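Local coordinates for protein glutaredoxin (Populus tremula x Populus tremuloides, PDB 2E7P) that binds a glutathione-ligated [2Fe-2S] cluster between subunits and probably reduces protein and low-molecular-weight disulfides as a glutathione-dependent oxidoreductase, at residues Val22-Lys27 with Asn34-Leu39. Sequence-based numbering, arbitrary orientation.
Sequences VVVFSK and NRVKQL. With GSH (glutathione), chain G; GSH (glutathione), chain H.
The CA atoms of V24 and K37 come nearest, 8.3 Å apart, where strand 22-26 packs against helix 31-42. Alternate strand residues do the work: V24 and S26 point at the helix, which answers with V36 and K37. The apolar part is a single touch, CG2 of V24 to CG1 of V36 at 4.1 Å, the two side chains passing alongside one another and pointing opposite ways. P75 and V90 also pack on V36, and L40 on V24. The polar part depends on the reach of K37. Its CB does not aim at the strand, but the chain runs extended beyond CG and carries NZ to OG of S26, a weak hydrogen bond of 3.5 Å. The stronger partner of both groups is E51, which takes a hydrogen bond from S26 and a salt bridge from K37, so the buried ammonium has a counter-charge on the next strand. The arrangement illustrates how the first beta-alpha-beta unit of a thioredoxin fold is tied together, since strands 22-26 and 48-51 run parallel with helix 31-42 as the crossover. A water extends the network: it accepts from NZ of K37 at 2.9 Å and lies 2.7 Å from OD1 of N34 and 2.9 Å from the carbonyl O of K27, both hydrogen-bonded to it. At the strand's end the side chain of K27 leaves the backbone pointing away from the helix, its chain bent at chi2 (-81°), and NZ donates to carboxylate atom O32 of a glutathione at 2.7 Å. With an alanine in place of K27 that carboxylate would probably lose its lysine charge and be held less firmly. On the helix, ND2 of N34 approaches SG2 of another glutathione to 3.5 Å.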
ATOM      1  N   VAL C  22      11.530  -2.725  18.259  1.00 25.97           N
ATOM      2  CA  VAL C  22      10.751  -1.960  17.283  1.00 24.05           C
ATOM      3  C   VAL C  22       9.686  -2.870  16.700  1.00 23.74           C
ATOM      4  O   VAL C  22       9.950  -4.008  16.308  1.00 23.71           O
ATOM      5  CB  VAL C  22      11.599  -1.375  16.148  1.00 23.26           C
ATOM      6  CG1 VAL C  22      10.735  -0.475  15.207  1.00 23.54           C
ATOM      7  CG2 VAL C  22      12.806  -0.589  16.697  1.00 24.82           C
ATOM      8  N   VAL C  23       8.470  -2.363  16.642  1.00 23.17           N
ATOM      9  CA  VAL C  23       7.365  -3.156  16.117  1.00 22.95           C
ATOM     10  C   VAL C  23       6.572  -2.309  15.122  1.00 22.58           C
ATOM     11  O   VAL C  23       6.175  -1.153  15.416  1.00 22.49           O
ATOM     12  CB  VAL C  23       6.440  -3.711  17.244  1.00 22.89           C
ATOM     13  CG1 VAL C  23       5.202  -4.404  16.617  1.00 23.79           C
ATOM     14  CG2 VAL C  23       7.225  -4.697  18.169  1.00 21.23           C
ATOM     15  N   VAL C  24       6.369  -2.892  13.953  1.00 21.98           N
ATOM     16  CA  VAL C  24       5.604  -2.254  12.874  1.00 22.20           C
ATOM     17  C   VAL C  24       4.367  -3.098  12.562  1.00 21.76           C
ATOM     18  O   VAL C  24       4.476  -4.155  11.983  1.00 21.87           O
ATOM     19  CB  VAL C  24       6.460  -2.084  11.586  1.00 21.30           C
ATOM     20  CG1 VAL C  24       5.662  -1.402  10.496  1.00 24.55           C
ATOM     21  CG2 VAL C  24       7.716  -1.238  11.870  1.00 21.21           C
ATOM     22  N   PHE C  25       3.191  -2.621  12.939  1.00 22.44           N
ATOM     23  CA  PHE C  25       1.939  -3.173  12.386  1.00 22.26           C
ATOM     24  C   PHE C  25       1.746  -2.702  10.936  1.00 21.85           C
ATOM     25  O   PHE C  25       1.835  -1.526  10.632  1.00 21.16           O
ATOM     26  CB  PHE C  25       0.727  -2.835  13.279  1.00 22.65           C
ATOM     27  CG  PHE C  25       0.839  -3.383  14.688  1.00 22.10           C
ATOM     28  CD1 PHE C  25       0.365  -4.649  15.003  1.00 22.74           C
ATOM     29  CD2 PHE C  25       1.395  -2.614  15.696  1.00 22.63           C
ATOM     30  CE1 PHE C  25       0.423  -5.140  16.299  1.00 21.68           C
ATOM     31  CE2 PHE C  25       1.497  -3.107  16.991  1.00 23.79           C
ATOM     32  CZ  PHE C  25       0.999  -4.378  17.289  1.00 24.13           C
ATOM     33  N   SER C  26       1.489  -3.658  10.051  1.00 21.98           N
ATOM     34  CA  SER C  26       1.672  -3.495   8.624  1.00 21.62           C
ATOM     35  C   SER C  26       0.622  -4.317   7.845  1.00 22.54           C
ATOM     36  O   SER C  26      -0.106  -5.113   8.423  1.00 22.37           O
ATOM     37  CB  SER C  26       3.103  -3.957   8.282  1.00 22.75           C
ATOM     38  OG  SER C  26       3.362  -3.936   6.902  1.00 21.33           O
ATOM     39  N   LYS C  27       0.507  -4.051   6.547  1.00 23.78           N
ATOM     40  CA  LYS C  27      -0.224  -4.879   5.603  1.00 23.69           C
ATOM     41  C   LYS C  27       0.784  -5.140   4.480  1.00 23.76           C
ATOM     42  O   LYS C  27       1.583  -4.251   4.124  1.00 21.89           O
ATOM     43  CB  LYS C  27      -1.454  -4.156   5.030  1.00 24.86           C
ATOM     44  CG  LYS C  27      -2.624  -3.862   6.001  1.00 26.21           C
ATOM     45  CD  LYS C  27      -3.528  -5.034   6.218  1.00 28.64           C
ATOM     46  CE  LYS C  27      -4.542  -4.727   7.328  1.00 28.14           C
ATOM     47  NZ  LYS C  27      -5.846  -4.150   6.825  1.00 29.73           N
ATOM     48  N   ASN C  34       5.919  -0.374   3.376  1.00 18.26           N
ATOM     49  CA  ASN C  34       7.289  -0.538   2.806  1.00 19.38           C
ATOM     50  C   ASN C  34       8.247   0.641   2.960  1.00 19.28           C
ATOM     51  O   ASN C  34       9.432   0.449   3.128  1.00 19.34           O
ATOM     52  CB  ASN C  34       7.201  -0.940   1.335  1.00 19.95           C
ATOM     53  CG  ASN C  34       6.476  -2.286   1.162  1.00 24.38           C
ATOM     54  OD1 ASN C  34       6.454  -3.090   2.089  1.00 27.66           O
ATOM     55  ND2 ASN C  34       5.852  -2.504   0.011  1.00 24.34           N
ATOM     56  N   ARG C  35       7.721   1.866   2.873  1.00 20.38           N
ATOM     57  CA  ARG C  35       8.514   3.089   3.099  1.00 19.82           C
ATOM     58  C   ARG C  35       9.034   3.153   4.565  1.00 19.72           C
ATOM     59  O   ARG C  35      10.201   3.465   4.826  1.00 19.06           O
ATOM     60  CB  ARG C  35       7.662   4.329   2.742  1.00 19.70           C
ATOM     61  CG  ARG C  35       8.372   5.733   2.906  1.00 20.97           C
ATOM     62  CD  ARG C  35       9.624   5.894   2.038  1.00 23.70           C
ATOM     63  NE  ARG C  35      10.218   7.215   2.241  1.00 26.60           N
ATOM     64  CZ  ARG C  35      11.527   7.464   2.328  1.00 29.45           C
ATOM     65  NH1 ARG C  35      12.411   6.475   2.219  1.00 27.36           N
ATOM     66  NH2 ARG C  35      11.953   8.720   2.542  1.00 29.10           N
ATOM     67  N   VAL C  36       8.178   2.830   5.519  1.00 18.80           N
ATOM     68  CA  VAL C  36       8.651   2.714   6.899  1.00 19.41           C
ATOM     69  C   VAL C  36       9.755   1.669   7.060  1.00 18.35           C
ATOM     70  O   VAL C  36      10.772   1.917   7.700  1.00 20.15           O
ATOM     71  CB  VAL C  36       7.477   2.431   7.851  1.00 19.94           C
ATOM     72  CG1 VAL C  36       7.975   1.908   9.219  1.00 20.33           C
ATOM     73  CG2 VAL C  36       6.669   3.716   8.008  1.00 18.07           C
ATOM     74  N   LYS C  37       9.569   0.510   6.454  1.00 18.24           N
ATOM     75  CA  LYS C  37      10.571  -0.550   6.482  1.00 18.52           C
ATOM     76  C   LYS C  37      11.889  -0.071   5.874  1.00 18.70           C
ATOM     77  O   LYS C  37      12.962  -0.384   6.400  1.00 19.00           O
ATOM     78  CB  LYS C  37      10.024  -1.770   5.706  1.00 18.03           C
ATOM     79  CG  LYS C  37       8.939  -2.531   6.483  1.00 16.96           C
ATOM     80  CD  LYS C  37       8.164  -3.397   5.540  1.00 19.39           C
ATOM     81  CE  LYS C  37       6.879  -3.946   6.201  1.00 22.73           C
ATOM     82  NZ  LYS C  37       6.285  -4.990   5.345  1.00 24.93           N
ATOM     83  N   GLN C  38      11.792   0.627   4.742  1.00 18.79           N
ATOM     84  CA  GLN C  38      12.953   1.234   4.077  1.00 19.85           C
ATOM     85  C   GLN C  38      13.715   2.178   5.022  1.00 20.13           C
ATOM     86  O   GLN C  38      14.920   2.089   5.159  1.00 19.24           O
ATOM     87  CB  GLN C  38      12.508   2.014   2.828  1.00 20.59           C
ATOM     88  CG  GLN C  38      13.713   2.576   2.002  1.00 20.47           C
ATOM     89  CD  GLN C  38      13.264   3.270   0.740  1.00 23.14           C
ATOM     90  OE1 GLN C  38      12.248   3.958   0.732  1.00 27.71           O
ATOM     91  NE2 GLN C  38      14.038   3.112  -0.339  1.00 25.98           N
ATOM     92  N   LEU C  39      12.987   3.081   5.666  1.00 20.07           N
ATOM     93  CA  LEU C  39      13.576   4.025   6.624  1.00 21.02           C
ATOM     94  C   LEU C  39      14.186   3.344   7.829  1.00 20.39           C
ATOM     95  O   LEU C  39      15.247   3.732   8.273  1.00 21.92           O
ATOM     96  CB  LEU C  39      12.513   5.056   7.067  1.00 21.19           C
ATOM     97  CG  LEU C  39      12.206   6.007   5.902  1.00 22.42           C
ATOM     98  CD1 LEU C  39      10.921   6.830   6.123  1.00 23.94           C
ATOM     99  CD2 LEU C  39      13.495   6.894   5.602  1.00 21.16           C
TER
HETATM  100  N1  GSH G1002       3.079 -10.650  -4.766  1.00 23.70           N
HETATM  101  CA1 GSH G1002       4.428 -10.128  -4.988  1.00 23.15           C
HETATM  102  C1  GSH G1002       5.380 -11.239  -4.668  1.00 22.81           C
HETATM  103  O11 GSH G1002       6.607 -11.151  -4.896  1.00 21.48           O
HETATM  104  O12 GSH G1002       4.897 -12.250  -4.128  1.00 24.26           O
HETATM  105  CB1 GSH G1002       4.607  -8.959  -4.006  1.00 24.65           C
HETATM  106  CG1 GSH G1002       5.971  -8.218  -4.031  1.00 26.10           C
HETATM  107  CD1 GSH G1002       5.876  -6.785  -3.467  1.00 26.30           C
HETATM  108  OE1 GSH G1002       4.811  -6.349  -3.052  1.00 26.41           O
HETATM  109  N2  GSH G1002       6.995  -6.054  -3.428  1.00 25.25           N
HETATM  110  CA2 GSH G1002       7.031  -4.664  -3.006  1.00 26.84           C
HETATM  111  C2  GSH G1002       7.345  -3.867  -4.237  1.00 27.18           C
HETATM  112  O2  GSH G1002       8.054  -4.368  -5.088  1.00 24.78           O
HETATM  113  CB2 GSH G1002       8.229  -4.470  -2.102  1.00 30.74           C
HETATM  114  SG2 GSH G1002       7.948  -5.224  -0.490  1.00 35.93           S
HETATM  115  N3  GSH G1002       6.888  -2.615  -4.384  1.00 28.29           N
HETATM  116  CA3 GSH G1002       7.164  -1.752  -5.532  1.00 28.03           C
HETATM  117  C3  GSH G1002       8.607  -1.275  -5.517  1.00 32.50           C
HETATM  118  O31 GSH G1002       9.376  -1.533  -4.556  1.00 35.02           O
HETATM  119  O32 GSH G1002       9.042  -0.605  -6.475  1.00 34.13           O
HETATM  120  N1  GSH H1000      -1.160   9.227   7.288  1.00 23.94           N
HETATM  121  CA1 GSH H1000      -1.067   7.772   7.435  1.00 25.14           C
HETATM  122  C1  GSH H1000       0.380   7.418   7.625  1.00 24.57           C
HETATM  123  O11 GSH H1000       0.748   6.281   8.038  1.00 21.59           O
HETATM  124  O12 GSH H1000       1.200   8.330   7.373  1.00 26.44           O
HETATM  125  CB1 GSH H1000      -1.718   7.088   6.221  1.00 24.39           C
HETATM  126  CG1 GSH H1000      -1.794   5.550   6.357  1.00 22.08           C
HETATM  127  CD1 GSH H1000      -2.793   4.949   5.405  1.00 20.93           C
HETATM  128  OE1 GSH H1000      -3.506   5.642   4.695  1.00 19.52           O
HETATM  129  N2  GSH H1000      -2.915   3.627   5.440  1.00 21.28           N
HETATM  130  CA2 GSH H1000      -3.885   2.927   4.589  1.00 23.48           C
HETATM  131  C2  GSH H1000      -4.662   1.973   5.472  1.00 26.61           C
HETATM  132  O2  GSH H1000      -4.202   1.532   6.545  1.00 27.24           O
HETATM  133  CB2 GSH H1000      -3.132   2.146   3.464  1.00 23.13           C
HETATM  134  SG2 GSH H1000      -1.997   2.841   2.190  1.00 27.67           S
HETATM  135  N3  GSH H1000      -5.882   1.599   5.077  1.00 23.32           N
HETATM  136  CA3 GSH H1000      -6.665   0.670   5.841  1.00 25.36           C
HETATM  137  C3  GSH H1000      -5.987  -0.693   5.750  1.00 30.17           C
HETATM  138  O31 GSH H1000      -5.294  -1.020   4.755  1.00 29.42           O
HETATM  139  O32 GSH H1000      -6.160  -1.478   6.692  1.00 33.73           O
HETATM  140  O   HOH W   1       4.369  -3.865   3.559  1.00 30.74           O